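Local coordinates for fibronectin-binding protein BBK32 (Borrelia burgdorferi, PDB 6N1L) that binds fibronectin and, through this helical domain, inhibits the classical pathway of complement, probably by binding the protease C1r, at residues Tyr18-Ala23 / Tyr79-Ser83; Ile27-Tyr31 / Ile133-Arg137; Leu36-Leu41 / Glu60-Phe64; Thr65-Leu69 / Glu124-Ala128; Phe73-Leu77 / Leu112-Ile116. All blocks are in the same frame, centred on the assembly; numbering follows the deposited sequence.

From the N terminus, helix 9-44 runs the length of the domain and takes part in three contacts: contact 1 with helix 66-87, contact 2 with helix 122-147, and contact 3 with the end of the short helix 51-61. Contact 3 closes the smallest loop, which lies within those of contacts 1 and 2. Helix 66-87 meets helix 122-147 in contact 4 and helix 93-117 in contact 5. Contact 5 sits within contact 4, which in turn lies within the wide loop of contact 2, while contact 1 crosses contacts 2, 4 and 5. Together they tie four long helices into a bundle and fasten helix 51-61 to it, with contacts 1 and 3 on opposite sides of its centre.

Contact 1 (Tyr18-Ala23 / Tyr79-Ser83); sequences YNVDSA and YIQVS
Two alpha-helical segments, Tyr18-Ala23 and Tyr79-Ser83, pack antiparallel with a signed crossing angle of -158° and axes 8.4 Å apart. The CA atoms of Asn19 and Tyr79 lie 5.2 Å apart, those of Val20 and Ile80 6.6 Å. Small Ser22, Ala23 and Ser83 suit so close an approach, characteristic of a tightly packed helical bundle. In a CH-pi contact, Tyr79 (chi1 -81°) lays its ring over Ser22, whose CB sits 3.3 Å from the centroid, 9° off the normal. Asn19 OD1 meets the ring edge, 3.4 Å from Tyr79 CD1. Among apolar pairs, Ala23 CB lies 3.6 Å from Ile80 CD1 and 4.0 Å from Tyr79 CB. Ser83 OG lies 3.2 Å from Asn19 CB and 3.5 Å from Val20 CG2. Within their own helices, Ser22 OG donates to Tyr18 O (3.0 Å), Ser83 OG to Tyr79 O (3.2 Å), and Asn19 ND2 to Gly15 O. Leu140 of helix 122-147 packs on Val20, Ala23 and Ile80, while Leu102 and Ile109 of helix 93-117 reach Val20 and Ile80.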
# COMPACT_ATOMS: atom_id res chain seq x y z
N TYR A 18 -4.97 1.27 15.37
CA TYR A 18 -5.07 2.50 14.58
C TYR A 18 -4.09 2.49 13.42
O TYR A 18 -4.44 2.84 12.29
CB TYR A 18 -4.82 3.73 15.46
CG TYR A 18 -4.66 4.98 14.63
CD1 TYR A 18 -5.78 5.62 14.10
CD2 TYR A 18 -3.41 5.51 14.35
CE1 TYR A 18 -5.65 6.76 13.33
CE2 TYR A 18 -3.27 6.65 13.57
CZ TYR A 18 -4.39 7.27 13.07
OH TYR A 18 -4.26 8.40 12.29
N ASN A 19 -2.84 2.11 13.69
CA ASN A 19 -1.83 2.19 12.64
C ASN A 19 -2.02 1.11 11.59
O ASN A 19 -1.75 1.35 10.40
CB ASN A 19 -0.43 2.13 13.26
CG ASN A 19 -0.03 3.44 13.90
OD1 ASN A 19 0.53 4.32 13.24
ND2 ASN A 19 -0.31 3.59 15.19
N VAL A 20 -2.51 -0.08 11.98
CA VAL A 20 -2.81 -1.11 10.99
C VAL A 20 -3.97 -0.67 10.11
O VAL A 20 -3.94 -0.83 8.88
CB VAL A 20 -3.09 -2.45 11.70
CG1 VAL A 20 -3.60 -3.47 10.70
CG2 VAL A 20 -1.81 -2.95 12.37
N ASP A 21 -5.01 -0.09 10.72
CA ASP A 21 -6.13 0.43 9.93
C ASP A 21 -5.67 1.48 8.94
O ASP A 21 -6.10 1.49 7.78
CB ASP A 21 -7.20 1.01 10.85
CG ASP A 21 -8.25 -0.01 11.27
OD1 ASP A 21 -8.18 -1.17 10.81
OD2 ASP A 21 -9.13 0.36 12.08
N SER A 22 -4.80 2.39 9.38
CA SER A 22 -4.27 3.41 8.48
C SER A 22 -3.43 2.78 7.38
O SER A 22 -3.43 3.28 6.25
CB SER A 22 -3.43 4.42 9.26
OG SER A 22 -4.20 5.02 10.30
N ALA A 23 -2.70 1.72 7.68
CA ALA A 23 -1.91 1.06 6.64
C ALA A 23 -2.82 0.41 5.61
O ALA A 23 -2.54 0.46 4.40
CB ALA A 23 -0.97 0.02 7.26
N TYR A 79 3.45 3.67 8.94
CA TYR A 79 2.36 3.13 9.74
C TYR A 79 2.72 1.74 10.28
O TYR A 79 2.46 1.43 11.45
CB TYR A 79 1.07 3.06 8.93
CG TYR A 79 0.31 4.38 8.84
CD1 TYR A 79 0.10 5.17 9.97
CD2 TYR A 79 -0.21 4.83 7.63
CE1 TYR A 79 -0.60 6.37 9.89
CE2 TYR A 79 -0.90 6.02 7.53
CZ TYR A 79 -1.10 6.79 8.67
OH TYR A 79 -1.79 7.97 8.57
N ILE A 80 3.33 0.90 9.45
CA ILE A 80 3.69 -0.45 9.90
C ILE A 80 4.85 -0.40 10.89
O ILE A 80 4.90 -1.18 11.85
CB ILE A 80 4.01 -1.36 8.70
CG1 ILE A 80 2.76 -1.56 7.84
CG2 ILE A 80 4.57 -2.72 9.15
CD1 ILE A 80 1.58 -2.07 8.62
N GLN A 81 5.80 0.52 10.69
CA GLN A 81 6.94 0.59 11.60
C GLN A 81 6.51 1.04 12.99
O GLN A 81 7.02 0.52 13.99
CB GLN A 81 8.02 1.52 11.04
CG GLN A 81 8.73 0.92 9.84
CD GLN A 81 9.89 1.77 9.36
OE1 GLN A 81 9.83 2.99 9.39
NE2 GLN A 81 10.96 1.11 8.91
N VAL A 82 5.54 1.96 13.06
CA VAL A 82 4.95 2.32 14.35
C VAL A 82 4.20 1.13 14.95
O VAL A 82 4.25 0.90 16.17
CB VAL A 82 4.02 3.54 14.20
CG1 VAL A 82 3.24 3.81 15.50
CG2 VAL A 82 4.81 4.76 13.77
N SER A 83 3.49 0.38 14.11
CA SER A 83 2.78 -0.80 14.58
C SER A 83 3.74 -1.79 15.21
O SER A 83 3.47 -2.33 16.29
CB SER A 83 2.03 -1.48 13.42
OG SER A 83 0.85 -0.75 13.10

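Contact 2 (Ile27-Tyr31 / Ile133-Arg137); sequences ITKIY and ILLMR
Ile27 is the chief bump here, a beta-branched side chain on helix 27-31 pushed into a hollow of helix 133-137. Both segments are alpha helix, antiparallel at a signed crossing angle of -153° with axes 10.1 Å apart; the Ile27 and Ile133 CA atoms are 6.4 Å apart. The hollow is lined by Ile133, Met136 and Arg137: Ile27 CG2 lies 3.4 Å from Ile133 O and 3.9 Å from Ile133 CB, and Ile27 CD1 lies 3.9 Å from Met136 CG. In return Ile133, with chi1 p and chi2 t, extends CD1 to within 3.7 Å of Ile30 CG2 and 4.4 Å of Tyr31 CB. Along the outer flank Leu134 CD2 rests over the Tyr31 ring, 4.1 Å from its centroid in a CH-pi contact; further along the same flank Arg137, with chi3 p, donates from NH1 to Thr28 OG1 at 3.0 Å. That hydroxyl also bonds to Ile24 O. Interlocking aliphatic side chains, bordered here by the amphipathic Tyr31 and Arg137, are characteristic of antiparallel neighbours in a four-helix bundle.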
# COMPACT_ATOMS: atom_id res chain seq x y z
N ILE A 27 -2.88 1.21 1.55
CA ILE A 27 -2.83 0.24 0.47
C ILE A 27 -4.01 0.45 -0.48
O ILE A 27 -3.84 0.42 -1.70
CB ILE A 27 -2.80 -1.19 1.02
CG1 ILE A 27 -1.45 -1.41 1.71
CG2 ILE A 27 -3.01 -2.19 -0.14
CD1 ILE A 27 -1.31 -2.78 2.42
N THR A 28 -5.20 0.66 0.06
CA THR A 28 -6.36 0.85 -0.81
C THR A 28 -6.17 2.09 -1.67
O THR A 28 -6.49 2.08 -2.87
CB THR A 28 -7.64 0.95 0.02
OG1 THR A 28 -7.80 -0.25 0.80
CG2 THR A 28 -8.86 1.11 -0.86
N LYS A 29 -5.58 3.15 -1.10
CA LYS A 29 -5.28 4.36 -1.86
C LYS A 29 -4.32 4.07 -3.01
O LYS A 29 -4.52 4.54 -4.14
CB LYS A 29 -4.71 5.43 -0.93
CG LYS A 29 -4.41 6.75 -1.62
CD LYS A 29 -3.66 7.67 -0.66
CE LYS A 29 -3.36 9.02 -1.30
NZ LYS A 29 -2.53 9.88 -0.40
N ILE A 30 -3.27 3.28 -2.74
CA ILE A 30 -2.31 2.93 -3.79
C ILE A 30 -3.00 2.11 -4.88
O ILE A 30 -2.78 2.34 -6.07
CB ILE A 30 -1.11 2.18 -3.20
CG1 ILE A 30 -0.29 3.07 -2.27
CG2 ILE A 30 -0.20 1.69 -4.32
CD1 ILE A 30 0.71 2.27 -1.36
N TYR A 31 -3.81 1.12 -4.48
CA TYR A 31 -4.45 0.27 -5.48
C TYR A 31 -5.45 1.07 -6.31
O TYR A 31 -5.55 0.88 -7.53
CB TYR A 31 -5.13 -0.93 -4.81
CG TYR A 31 -5.77 -1.86 -5.80
CD1 TYR A 31 -4.99 -2.63 -6.64
CD2 TYR A 31 -7.14 -1.95 -5.91
CE1 TYR A 31 -5.56 -3.47 -7.58
CE2 TYR A 31 -7.73 -2.79 -6.83
CZ TYR A 31 -6.93 -3.55 -7.66
OH TYR A 31 -7.53 -4.38 -8.59
N ILE A 133 0.77 -5.92 -2.58
CA ILE A 133 0.05 -5.09 -1.62
C ILE A 133 -1.36 -5.60 -1.41
O ILE A 133 -1.92 -5.42 -0.32
CB ILE A 133 0.06 -3.59 -2.03
CG1 ILE A 133 -0.68 -3.37 -3.35
CG2 ILE A 133 1.50 -3.07 -2.09
CD1 ILE A 133 -0.97 -1.88 -3.64
N LEU A 134 -1.97 -6.22 -2.41
CA LEU A 134 -3.30 -6.77 -2.21
C LEU A 134 -3.25 -7.91 -1.19
O LEU A 134 -4.11 -7.99 -0.31
CB LEU A 134 -3.89 -7.27 -3.53
CG LEU A 134 -4.42 -6.20 -4.50
CD1 LEU A 134 -4.85 -6.89 -5.79
CD2 LEU A 134 -5.59 -5.48 -3.85
N LEU A 135 -2.23 -8.76 -1.28
CA LEU A 135 -2.07 -9.82 -0.29
C LEU A 135 -1.75 -9.25 1.09
O LEU A 135 -2.25 -9.75 2.11
CB LEU A 135 -0.98 -10.79 -0.76
CG LEU A 135 -1.41 -11.64 -1.96
CD1 LEU A 135 -0.25 -12.34 -2.63
CD2 LEU A 135 -2.49 -12.63 -1.52
N MET A 136 -0.90 -8.23 1.13
CA MET A 136 -0.53 -7.57 2.37
C MET A 136 -1.75 -6.97 3.07
O MET A 136 -1.89 -7.08 4.30
CB MET A 136 0.50 -6.49 2.06
CG MET A 136 1.02 -5.74 3.27
SD MET A 136 2.25 -4.52 2.75
CE MET A 136 3.55 -5.59 2.15
N ARG A 137 -2.66 -6.33 2.32
CA ARG A 137 -3.87 -5.80 2.94
C ARG A 137 -4.68 -6.91 3.60
O ARG A 137 -5.22 -6.73 4.69
CB ARG A 137 -4.72 -5.08 1.89
CG ARG A 137 -5.94 -4.38 2.46
CD ARG A 137 -6.65 -3.55 1.37
NE ARG A 137 -7.12 -4.41 0.29
CZ ARG A 137 -7.81 -3.97 -0.78
NH1 ARG A 137 -8.10 -2.69 -0.91
NH2 ARG A 137 -8.20 -4.83 -1.70

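Contact 3 (Leu36-Leu41 / Glu60-Phe64); sequences LFSTKL and EAAKF
At the apolar centre two phenylalanines lie against each other: the rings of Phe37 and Phe64 form an offset stack, centroids 4.7 Å apart and planes at 23°. The overlap is reciprocal: Phe37 CB sits 3.9 Å from the Phe64 centroid and Phe64 CB sits 4.2 Å from the Phe37 centroid. Phe37 (chi1 t) projects from the alpha helix of 36-41. Phe64 (chi1 m), extended at phi/psi -74/134, is the last residue of a type I beta turn beginning at Ala61. Around the stack, Leu36 CG meets Phe64 CZ at 3.9 Å. Ala61, small enough to bring the backbones together (CA to Lys40 CA 5.3 Å), places CB 3.9 Å from Leu41 CD2 and 3.8 Å from Lys40 CB. Tyr123 adds an edge-to-face partner to Phe37. At the polar edge Lys40, its aliphatic part alongside Phe64, carries NZ to Glu60 OE1 at 3.2 Å in a salt bridge. The chemistry implies an interface held mainly by dispersion and ring stacking, with one salt bridge at its border.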
# COMPACT_ATOMS: atom_id res chain seq x y z
N LEU A 36 -7.05 3.76 -11.48
CA LEU A 36 -7.31 4.99 -12.23
C LEU A 36 -6.27 5.20 -13.33
O LEU A 36 -6.63 5.51 -14.48
CB LEU A 36 -7.35 6.18 -11.27
CG LEU A 36 -7.84 7.49 -11.92
CD1 LEU A 36 -9.26 7.32 -12.35
CD2 LEU A 36 -7.73 8.64 -10.90
N PHE A 37 -4.99 5.05 -12.99
CA PHE A 37 -3.91 5.15 -13.98
C PHE A 37 -4.17 4.21 -15.15
O PHE A 37 -4.13 4.62 -16.31
CB PHE A 37 -2.58 4.83 -13.27
CG PHE A 37 -1.33 5.10 -14.06
CD1 PHE A 37 -1.32 5.90 -15.18
CD2 PHE A 37 -0.13 4.55 -13.63
CE1 PHE A 37 -0.14 6.13 -15.87
CE2 PHE A 37 1.04 4.77 -14.32
CZ PHE A 37 1.04 5.57 -15.43
N SER A 38 -4.50 2.95 -14.83
CA SER A 38 -4.80 1.96 -15.87
C SER A 38 -5.89 2.42 -16.82
O SER A 38 -5.76 2.26 -18.05
CB SER A 38 -5.20 0.63 -15.23
OG SER A 38 -4.12 0.09 -14.47
N THR A 39 -6.97 3.01 -16.30
CA THR A 39 -8.06 3.44 -17.17
C THR A 39 -7.64 4.58 -18.09
O THR A 39 -8.11 4.65 -19.23
CB THR A 39 -9.31 3.83 -16.37
OG1 THR A 39 -9.09 5.02 -15.61
CG2 THR A 39 -9.73 2.69 -15.44
N LYS A 40 -6.77 5.48 -17.62
CA LYS A 40 -6.30 6.56 -18.50
C LYS A 40 -5.46 6.02 -19.64
O LYS A 40 -5.54 6.52 -20.78
CB LYS A 40 -5.48 7.58 -17.71
CG LYS A 40 -6.15 8.21 -16.52
CD LYS A 40 -7.54 8.71 -16.81
CE LYS A 40 -8.15 9.29 -15.56
NZ LYS A 40 -9.52 9.75 -15.80
N LEU A 41 -4.63 5.02 -19.36
CA LEU A 41 -3.81 4.39 -20.40
C LEU A 41 -4.69 3.66 -21.40
O LEU A 41 -4.43 3.70 -22.61
CB LEU A 41 -2.80 3.44 -19.77
CG LEU A 41 -1.76 4.09 -18.85
CD1 LEU A 41 -0.96 3.04 -18.09
CD2 LEU A 41 -0.82 5.02 -19.61
N GLU A 60 -3.96 13.20 -18.60
CA GLU A 60 -4.21 12.68 -17.26
C GLU A 60 -3.26 11.53 -16.93
O GLU A 60 -2.79 11.43 -15.79
CB GLU A 60 -5.67 12.25 -17.13
CG GLU A 60 -6.62 13.42 -16.92
CD GLU A 60 -8.00 13.14 -17.44
OE1 GLU A 60 -8.29 11.96 -17.75
OE2 GLU A 60 -8.81 14.10 -17.55
N ALA A 61 -2.97 10.67 -17.90
CA ALA A 61 -2.03 9.58 -17.65
C ALA A 61 -0.64 10.12 -17.32
O ALA A 61 0.10 9.50 -16.54
CB ALA A 61 -1.97 8.63 -18.85
N ALA A 62 -0.28 11.27 -17.89
CA ALA A 62 1.03 11.87 -17.63
C ALA A 62 1.11 12.56 -16.27
O ALA A 62 2.21 12.94 -15.86
CB ALA A 62 1.38 12.88 -18.73
N LYS A 63 -0.00 12.74 -15.57
CA LYS A 63 0.02 13.45 -14.30
C LYS A 63 0.31 12.53 -13.12
O LYS A 63 0.57 13.02 -12.02
CB LYS A 63 -1.29 14.20 -14.09
CG LYS A 63 -1.45 15.43 -14.99
CD LYS A 63 -2.75 16.16 -14.67
CE LYS A 63 -3.25 16.94 -15.88
NZ LYS A 63 -4.52 17.67 -15.58
N PHE A 64 0.29 11.22 -13.32
CA PHE A 64 0.66 10.29 -12.26
C PHE A 64 2.18 10.31 -12.07
O PHE A 64 2.93 10.23 -13.05
CB PHE A 64 0.17 8.88 -12.59
CG PHE A 64 -1.33 8.75 -12.58
CD1 PHE A 64 -2.08 9.03 -13.71
CD2 PHE A 64 -2.00 8.36 -11.41
CE1 PHE A 64 -3.46 8.92 -13.68
CE2 PHE A 64 -3.38 8.25 -11.38
CZ PHE A 64 -4.12 8.54 -12.52

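Contact 4 (Thr65-Leu69 / Glu124-Ala128); sequences TKEDL and EAYKA
Leu69 and Tyr126 set the shape of this contact through their rotamers. Leu69 (chi1 t, chi2 p) spreads its methyls over the tyrosine: CD2 lies 4.1 Å from the Tyr126 centroid in a CH-pi contact, and Leu69 CD1 3.6 Å from Tyr126 CE1. Tyr126, at chi1 -85°, reaches across to the start of the other helix. Small Ala125 sets CB 4.1 Å from Leu69 CD2. The CA atoms of Leu69 and Tyr126 are 8.2 Å apart. Thr65 (phi/psi -118/147, chi1 p) is the N-cap of helix 66-87: its short hydroxyl side chain can serve a first-turn NH lacking a helical acceptor, and OG1 accepts from Asp68 N at 2.9 Å. Two waters bridge Asp68 (chi1 t) and Tyr126. Water 1 lies 2.6 Å from Tyr126 OH and donates to Thr65 O at 2.8 Å and weakly to Asp68 OD2 at 3.5 Å; water 2 lies 2.8 Å from Tyr126 OH and donates to Asp68 OD2 at 3.3 Å. Aliphatic-on-tyrosine packing is characteristic of helical-bundle interiors. Lys66, with chi3 at -130°, between wells, carries NZ to Ile116 O of helix 93-117. From helix 9-44, Ile30 packs on Leu69, and Thr33, Tyr34 and Phe37 on Tyr126.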
# COMPACT_ATOMS: atom_id res chain seq x y z
N THR A 65 2.64 10.39 -10.82
CA THR A 65 4.07 10.54 -10.54
C THR A 65 4.61 9.36 -9.74
O THR A 65 3.91 8.77 -8.91
CB THR A 65 4.37 11.83 -9.77
OG1 THR A 65 3.75 11.81 -8.47
CG2 THR A 65 3.85 13.04 -10.53
N LYS A 66 5.87 9.03 -10.01
CA LYS A 66 6.60 8.09 -9.16
C LYS A 66 6.79 8.65 -7.76
O LYS A 66 6.80 7.89 -6.78
CB LYS A 66 7.95 7.74 -9.78
CG LYS A 66 8.77 6.77 -8.94
CD LYS A 66 9.88 6.18 -9.75
CE LYS A 66 9.88 4.68 -9.61
NZ LYS A 66 10.64 4.03 -10.69
N GLU A 67 6.95 9.97 -7.64
CA GLU A 67 7.04 10.61 -6.33
C GLU A 67 5.81 10.30 -5.49
O GLU A 67 5.92 10.01 -4.29
CB GLU A 67 7.21 12.12 -6.49
CG GLU A 67 8.60 12.55 -6.96
CD GLU A 67 8.77 12.53 -8.48
OE1 GLU A 67 7.87 12.03 -9.19
OE2 GLU A 67 9.81 13.03 -8.96
N ASP A 68 4.61 10.37 -6.09
CA ASP A 68 3.39 10.11 -5.35
C ASP A 68 3.32 8.65 -4.90
O ASP A 68 2.88 8.36 -3.77
CB ASP A 68 2.18 10.47 -6.21
CG ASP A 68 0.86 10.08 -5.59
OD1 ASP A 68 0.49 10.65 -4.54
OD2 ASP A 68 0.19 9.18 -6.16
N LEU A 69 3.72 7.73 -5.77
CA LEU A 69 3.77 6.32 -5.38
C LEU A 69 4.76 6.12 -4.24
O LEU A 69 4.48 5.38 -3.27
CB LEU A 69 4.13 5.45 -6.58
CG LEU A 69 4.36 3.95 -6.33
CD1 LEU A 69 3.11 3.32 -5.74
CD2 LEU A 69 4.81 3.19 -7.58
N GLU A 124 5.00 0.20 -14.98
CA GLU A 124 5.69 -1.03 -14.64
C GLU A 124 5.99 -1.11 -13.15
O GLU A 124 5.99 -2.21 -12.58
CB GLU A 124 7.00 -1.14 -15.43
CG GLU A 124 6.80 -1.30 -16.93
CD GLU A 124 6.03 -2.56 -17.27
OE1 GLU A 124 6.44 -3.64 -16.80
OE2 GLU A 124 5.01 -2.46 -17.99
N ALA A 125 6.26 0.03 -12.51
CA ALA A 125 6.50 0.04 -11.07
C ALA A 125 5.25 -0.41 -10.31
O ALA A 125 5.32 -1.27 -9.43
CB ALA A 125 6.95 1.43 -10.62
N TYR A 126 4.10 0.16 -10.67
CA TYR A 126 2.83 -0.29 -10.09
C TYR A 126 2.61 -1.78 -10.34
O TYR A 126 2.30 -2.53 -9.41
CB TYR A 126 1.66 0.52 -10.67
CG TYR A 126 1.38 1.83 -9.97
CD1 TYR A 126 0.66 1.88 -8.78
CD2 TYR A 126 1.84 3.04 -10.50
CE1 TYR A 126 0.39 3.07 -8.14
CE2 TYR A 126 1.58 4.24 -9.88
CZ TYR A 126 0.86 4.26 -8.69
OH TYR A 126 0.62 5.45 -8.06
N LYS A 127 2.80 -2.23 -11.59
CA LYS A 127 2.60 -3.65 -11.90
C LYS A 127 3.50 -4.54 -11.05
O LYS A 127 3.10 -5.66 -10.69
CB LYS A 127 2.86 -3.90 -13.39
CG LYS A 127 1.60 -3.88 -14.23
CD LYS A 127 1.78 -4.73 -15.48
CE LYS A 127 2.76 -4.09 -16.46
NZ LYS A 127 3.40 -5.10 -17.37
N ALA A 128 4.69 -4.08 -10.70
CA ALA A 128 5.58 -4.87 -9.87
C ALA A 128 5.05 -5.09 -8.45
O ALA A 128 5.49 -6.04 -7.79
CB ALA A 128 6.96 -4.22 -9.82
O HOH W 1 1.34 7.70 -9.10
O HOH W 2 0.08 6.00 -5.42

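Contact 5 (Phe73-Leu77 / Leu112-Ile116); sequences FKTLL and LIAKI
Both segments, Phe73-Leu77 and Leu112-Ile116, are regular alpha helix, running nearly antiparallel, at 168°, with their axes 11.5 Å apart, a spacing that suits large side chains. The nearest CA atoms are those of Phe73 and Ile113, 6.9 Å apart. Phe73 fills the gap: its ring, with chi1 at -100° between wells, lies among three aliphatic residues of the other helix. Ile116 CD1 sits over one ring face, 3.7 Å from the centroid and 24° off the normal, a CH-pi contact; Leu112 CB lies 3.7 Å from Phe73 CE2, and Ile113 CG1 lies 3.8 Å from Phe73 CD2. One turn on, Leu77 CD2 meets Ile113 CD1 at 3.8 Å. Lys74 brings NZ 3.9 Å from Ile113 CD1. This largely apolar packing, with a lysine only at its exposed border, is characteristic of a helical-bundle interior. Helix 122-147 closes over Phe73 with Ile129 and Ile133, while helix 9-44 adds Ile30 to Phe73 and lays Ala23 and Ile27 on Leu76.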
# COMPACT_ATOMS: atom_id res chain seq x y z
N PHE A 73 4.12 4.85 -0.39
CA PHE A 73 4.81 3.70 0.21
C PHE A 73 5.54 4.11 1.49
O PHE A 73 5.60 3.32 2.45
CB PHE A 73 5.78 3.05 -0.77
CG PHE A 73 5.21 1.81 -1.42
CD1 PHE A 73 4.44 1.91 -2.56
CD2 PHE A 73 5.40 0.56 -0.85
CE1 PHE A 73 3.88 0.77 -3.14
CE2 PHE A 73 4.85 -0.57 -1.42
CZ PHE A 73 4.09 -0.47 -2.58
N LYS A 74 6.08 5.32 1.55
CA LYS A 74 6.67 5.75 2.82
C LYS A 74 5.62 5.90 3.90
O LYS A 74 5.86 5.52 5.06
CB LYS A 74 7.46 7.05 2.63
CG LYS A 74 8.85 6.81 2.05
CD LYS A 74 9.51 5.56 2.66
CE LYS A 74 10.93 5.33 2.14
NZ LYS A 74 11.65 4.18 2.80
N THR A 75 4.44 6.41 3.55
CA THR A 75 3.34 6.47 4.50
C THR A 75 2.98 5.07 5.00
O THR A 75 2.82 4.84 6.20
CB THR A 75 2.12 7.13 3.87
OG1 THR A 75 2.40 8.51 3.56
CG2 THR A 75 0.92 7.06 4.79
N LEU A 76 2.87 4.12 4.07
CA LEU A 76 2.57 2.73 4.44
C LEU A 76 3.65 2.16 5.37
O LEU A 76 3.33 1.56 6.40
CB LEU A 76 2.43 1.88 3.18
CG LEU A 76 2.28 0.36 3.36
CD1 LEU A 76 1.07 0.02 4.22
CD2 LEU A 76 2.14 -0.28 1.99
N LEU A 77 4.92 2.29 4.99
CA LEU A 77 6.01 1.80 5.83
C LEU A 77 5.95 2.41 7.22
O LEU A 77 6.06 1.70 8.24
CB LEU A 77 7.35 2.09 5.17
CG LEU A 77 8.61 1.55 5.86
CD1 LEU A 77 8.51 0.03 6.10
CD2 LEU A 77 9.87 1.91 5.08
N LEU A 112 9.41 -4.10 -1.55
CA LEU A 112 8.63 -3.43 -2.59
C LEU A 112 9.17 -2.04 -2.89
O LEU A 112 9.17 -1.61 -4.05
CB LEU A 112 7.16 -3.35 -2.15
CG LEU A 112 6.46 -4.69 -1.90
CD1 LEU A 112 5.00 -4.45 -1.52
CD2 LEU A 112 6.55 -5.59 -3.13
N ILE A 113 9.60 -1.30 -1.86
CA ILE A 113 10.14 0.03 -2.10
C ILE A 113 11.41 -0.06 -2.93
O ILE A 113 11.68 0.79 -3.79
CB ILE A 113 10.39 0.75 -0.76
CG1 ILE A 113 9.05 1.16 -0.15
CG2 ILE A 113 11.31 1.96 -0.93
CD1 ILE A 113 9.12 1.57 1.33
N ALA A 114 12.19 -1.13 -2.72
CA ALA A 114 13.37 -1.38 -3.53
C ALA A 114 13.00 -1.77 -4.96
O ALA A 114 13.66 -1.35 -5.91
CB ALA A 114 14.23 -2.47 -2.88
N LYS A 115 11.94 -2.57 -5.12
CA LYS A 115 11.48 -2.95 -6.46
C LYS A 115 11.01 -1.73 -7.24
O LYS A 115 11.27 -1.63 -8.45
CB LYS A 115 10.35 -3.98 -6.37
CG LYS A 115 10.79 -5.40 -6.10
CD LYS A 115 9.59 -6.34 -6.04
CE LYS A 115 10.03 -7.77 -5.80
NZ LYS A 115 8.87 -8.66 -5.57
N ILE A 116 10.32 -0.80 -6.58
CA ILE A 116 9.84 0.41 -7.25
C ILE A 116 11.01 1.25 -7.74
O ILE A 116 10.92 1.90 -8.79
CB ILE A 116 8.93 1.21 -6.29
CG1 ILE A 116 7.60 0.48 -6.10
CG2 ILE A 116 8.70 2.63 -6.78
CD1 ILE A 116 6.80 1.05 -4.96